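Local coordinates for protein Exo-beta-1,4-mannosidase (Rhizomucor miehei, PDB 4LYP) that probably removes mannose units from the non-reducing ends of beta-1,4-linked mannosides, as a TIM-barrel beta-mannosidase of glycoside hydrolase family 5 with transglycosylation activity, at residues A[274-277]-A[278-282]; A[341-344]-A[345-348]. All coordinates share one frame; numbering follows the deposited sequence.

Both contacts are local and lie in series along one TIM-barrel chain, their nearest atoms about 23 Å apart. Contact 1 belongs to the short helix 273-280 and its C-terminal end, packed against the neighbouring helices 244-257 and 308-329. Contact 2 lies farther from the centre of the chain, in the long loop between strand 333-338 and helix 362-380. Each is partly buried and each pairs an aspartate with an arginine three residues later. In contact 1 that pair sits on a regular helix, with a water bridging it and a separate Phe-His pair on the buried side. In contact 2 one aspartate gathers the donors of a turn and faces the start of helix 362-380.

Contact 1: residues A[274-277]-A[278-282]; sequences YDFD and RAHDH
Phe276 and Asp275 both hold CG anti to the backbone N (chi1 -176° for Phe276), whereas His280 turns CG beside its own N (chi1 -63°); these torsions present a face of the phenyl ring to the imidazole and bring the carboxylate toward Arg278. The residues make up most of the short helix 273-280 of the TIM barrel and the two residues after it; along the helix, side chains four apart share a face. His280 points an edge at the Phe276 face in an edge-to-face pair, centroids 4.2 Å apart and planes at 52°, with ND1 over the ring centre. A flat hydrocarbon ring suits this buried side, beside Leu329 of helix 308-329 and Thr288 of strand 288-292. Phe276 O accepts the regular bond from His280 N at 3.0 Å and a weak one from ND1.

Arg278 bends at chi3 and sets NH2 2.8 Å from Asp275 OD1, a nearly straight salt bridge that uses the anti lone pair and lies in the guanidinium plane. Glu241 also pairs with NH2, so two acids share this arginine, which would favour its charged form. Water 1 joins Arg278 NE to Asp275 OD1 and Asp275 O, helping to fix the guanidinium's rotation. Tyr274 turns its ring edge to one guanidinium face, CE2 lying 3.7 Å from Arg278 NH1. Past the helix end, His282 NE2 donates to Arg278 O at 2.7 Å, while its ND1 is hydrogen-bonded to Glu248.

Contact 2: residues A[341-344]-A[345-348]; sequences ARDA and WRNP
Asp343 lies alongside both Trp345 and Arg346, and its two carboxylate oxygens divide the donors between them. OD2 takes the salt bridge from Arg346 NE at 2.9 Å, a fairly straight bond that meets the anti side, 32° out of the carboxylate plane; NH1 adds a weak, longer bond. Ser362 OG also bonds OD2. OD1 receives a weak bond from Trp345 NE1 at 3.0 Å; the backbone N of His363 is also hydrogen-bonded to it, so this buried carboxylate has partners on both oxygens. A short acid suits the spot, since its oxygens meet donors from the two residues beyond Ala344 and also from the start of helix 362-380.

The backbone here makes an inverse gamma turn centred on Asp343, with Ala344 N bonded to Arg342 O, and passes into a short 3-10 turn in the loop after strand 333-338 of the TIM barrel. Arg346 N donates to Asp343 O at 3.0 Å, and Asn347 N to Ala344 O. Trp345 places CG between its N and carbonyl carbon (chi1 59°), turning the indole back over Asp343. Its CH2 lies 3.5 Å above the guanidinium plane of Arg346, over the centre, while the ring also stacks with His363.

Contact 1: residues A[274-277]-A[278-282]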
# COMPACT_ATOMS: atom_id res chain seq x y z
N TYR A 274 -3.93 3.36 21.79
CA TYR A 274 -5.26 2.76 21.85
C TYR A 274 -5.71 2.41 20.44
O TYR A 274 -6.21 1.33 20.17
CB TYR A 274 -6.27 3.80 22.48
CG TYR A 274 -7.68 3.26 22.55
CD1 TYR A 274 -8.07 2.53 23.68
CD2 TYR A 274 -8.60 3.41 21.47
CE1 TYR A 274 -9.35 1.97 23.76
CE2 TYR A 274 -9.88 2.83 21.57
CZ TYR A 274 -10.22 2.14 22.72
OH TYR A 274 -11.50 1.60 22.83
N ASP A 275 -5.56 3.36 19.50
CA ASP A 275 -5.94 3.12 18.11
C ASP A 275 -5.10 1.97 17.53
O ASP A 275 -5.61 1.11 16.80
CB ASP A 275 -5.72 4.40 17.32
CG ASP A 275 -5.89 4.25 15.82
OD1 ASP A 275 -7.05 4.09 15.36
OD2 ASP A 275 -4.86 4.35 15.12
N PHE A 276 -3.78 2.00 17.82
CA PHE A 276 -2.90 0.91 17.36
C PHE A 276 -3.36 -0.44 17.84
O PHE A 276 -3.42 -1.42 17.05
CB PHE A 276 -1.47 1.24 17.84
CG PHE A 276 -0.42 0.29 17.37
CD1 PHE A 276 -0.10 -0.86 18.11
CD2 PHE A 276 0.29 0.54 16.16
CE1 PHE A 276 0.92 -1.70 17.67
CE2 PHE A 276 1.29 -0.30 15.73
CZ PHE A 276 1.61 -1.40 16.49
N ASP A 277 -3.69 -0.57 19.12
CA ASP A 277 -4.11 -1.85 19.68
C ASP A 277 -5.48 -2.28 19.17
O ASP A 277 -5.76 -3.46 19.00
CB ASP A 277 -4.08 -1.81 21.22
CG ASP A 277 -2.67 -1.72 21.76
OD1 ASP A 277 -1.70 -1.97 21.01
OD2 ASP A 277 -2.51 -1.48 22.97
N ARG A 278 -6.35 -1.30 18.96
CA ARG A 278 -7.70 -1.60 18.45
C ARG A 278 -7.61 -2.35 17.08
O ARG A 278 -8.40 -3.24 16.80
CB ARG A 278 -8.45 -0.29 18.26
CG ARG A 278 -9.76 -0.37 17.56
CD ARG A 278 -10.61 0.88 17.70
NE ARG A 278 -9.90 2.04 17.13
CZ ARG A 278 -10.15 3.31 17.42
NH1 ARG A 278 -11.18 3.63 18.24
NH2 ARG A 278 -9.37 4.31 16.89
N ALA A 279 -6.61 -1.97 16.27
CA ALA A 279 -6.43 -2.61 14.98
C ALA A 279 -5.62 -3.91 15.07
O ALA A 279 -5.83 -4.85 14.34
CB ALA A 279 -5.68 -1.67 14.01
N HIS A 280 -4.59 -3.91 15.97
CA HIS A 280 -3.54 -4.95 15.89
C HIS A 280 -3.64 -6.03 16.97
O HIS A 280 -3.03 -7.09 16.76
CB HIS A 280 -2.17 -4.31 15.97
CG HIS A 280 -1.89 -3.39 14.82
ND1 HIS A 280 -1.60 -2.08 14.95
CD2 HIS A 280 -1.74 -3.67 13.47
CE1 HIS A 280 -1.38 -1.53 13.72
NE2 HIS A 280 -1.42 -2.49 12.84
N ASP A 281 -4.32 -5.78 18.10
CA ASP A 281 -4.32 -6.77 19.18
C ASP A 281 -5.43 -7.80 18.93
O ASP A 281 -6.46 -7.82 19.61
CB ASP A 281 -4.47 -6.06 20.53
CG ASP A 281 -4.30 -7.00 21.71
OD1 ASP A 281 -3.82 -8.10 21.53
OD2 ASP A 281 -4.66 -6.58 22.81
N HIS A 282 -5.21 -8.65 17.96
CA HIS A 282 -6.14 -9.68 17.54
C HIS A 282 -5.36 -10.90 17.16
O HIS A 282 -4.28 -10.76 16.53
CB HIS A 282 -7.01 -9.25 16.34
CG HIS A 282 -7.84 -8.02 16.66
ND1 HIS A 282 -8.97 -8.06 17.39
CD2 HIS A 282 -7.60 -6.70 16.39
CE1 HIS A 282 -9.42 -6.82 17.60
NE2 HIS A 282 -8.56 -5.96 16.98
O HOH W 1 -7.88 1.48 14.97
O HOH W 2 -8.22 -5.02 20.23

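Contact 2: residues A[341-344]-A[345-348]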
# COMPACT_ATOMS: atom_id res chain seq x y z
N ALA A 341 7.23 15.04 -1.18
CA ALA A 341 7.12 15.76 -2.44
C ALA A 341 8.51 16.14 -2.97
O ALA A 341 9.54 16.07 -2.29
CB ALA A 341 6.32 17.03 -2.20
N ARG A 342 8.49 16.59 -4.23
CA ARG A 342 9.69 17.17 -4.88
C ARG A 342 9.93 18.54 -4.29
O ARG A 342 9.18 19.04 -3.45
CB ARG A 342 9.50 17.18 -6.38
CG ARG A 342 8.97 15.84 -6.97
CD ARG A 342 8.98 15.77 -8.48
NE ARG A 342 10.29 15.42 -9.06
CZ ARG A 342 10.70 14.17 -9.22
NH1 ARG A 342 11.87 13.97 -9.87
NH2 ARG A 342 10.02 13.12 -8.74
N ASP A 343 11.04 19.17 -4.75
CA ASP A 343 11.53 20.42 -4.15
C ASP A 343 10.74 21.69 -4.54
O ASP A 343 11.27 22.63 -5.16
CB ASP A 343 13.00 20.65 -4.52
CG ASP A 343 14.00 19.75 -3.81
OD1 ASP A 343 13.68 19.17 -2.71
OD2 ASP A 343 15.16 19.71 -4.26
N ALA A 344 9.45 21.74 -4.17
CA ALA A 344 8.56 22.85 -4.46
C ALA A 344 9.14 24.17 -4.00
O ALA A 344 8.93 25.22 -4.64
CB ALA A 344 7.19 22.63 -3.79
N TRP A 345 9.91 24.14 -2.90
CA TRP A 345 10.51 25.31 -2.31
C TRP A 345 11.48 26.04 -3.22
O TRP A 345 11.82 27.19 -2.95
CB TRP A 345 11.18 24.92 -0.96
CG TRP A 345 12.25 23.85 -1.16
CD1 TRP A 345 12.08 22.49 -1.07
CD2 TRP A 345 13.63 24.07 -1.53
NE1 TRP A 345 13.25 21.83 -1.35
CE2 TRP A 345 14.22 22.76 -1.65
CE3 TRP A 345 14.44 25.23 -1.75
CZ2 TRP A 345 15.58 22.54 -2.00
CZ3 TRP A 345 15.80 25.01 -2.07
CH2 TRP A 345 16.36 23.70 -2.20
N ARG A 346 11.99 25.40 -4.26
CA ARG A 346 12.86 26.09 -5.19
C ARG A 346 12.13 27.13 -6.05
O ARG A 346 12.76 28.03 -6.61
CB ARG A 346 13.55 25.07 -6.09
CG ARG A 346 14.50 24.13 -5.40
CD ARG A 346 15.04 23.06 -6.28
NE ARG A 346 15.99 22.18 -5.62
CZ ARG A 346 17.24 22.49 -5.33
NH1 ARG A 346 17.97 21.62 -4.71
NH2 ARG A 346 17.75 23.69 -5.74
N ASN A 347 10.79 26.98 -6.16
CA ASN A 347 9.99 27.86 -6.99
C ASN A 347 8.61 27.84 -6.34
O ASN A 347 7.67 27.31 -6.88
CB ASN A 347 10.00 27.41 -8.44
CG ASN A 347 9.29 28.34 -9.38
OD1 ASN A 347 8.86 29.44 -9.01
ND2 ASN A 347 9.12 27.87 -10.60
N PRO A 348 8.45 28.42 -5.14
CA PRO A 348 7.26 28.17 -4.34
C PRO A 348 5.98 28.80 -4.90
O PRO A 348 4.92 28.27 -4.51
CB PRO A 348 7.60 28.74 -2.96
CG PRO A 348 8.70 29.76 -3.23
CD PRO A 348 9.46 29.21 -4.41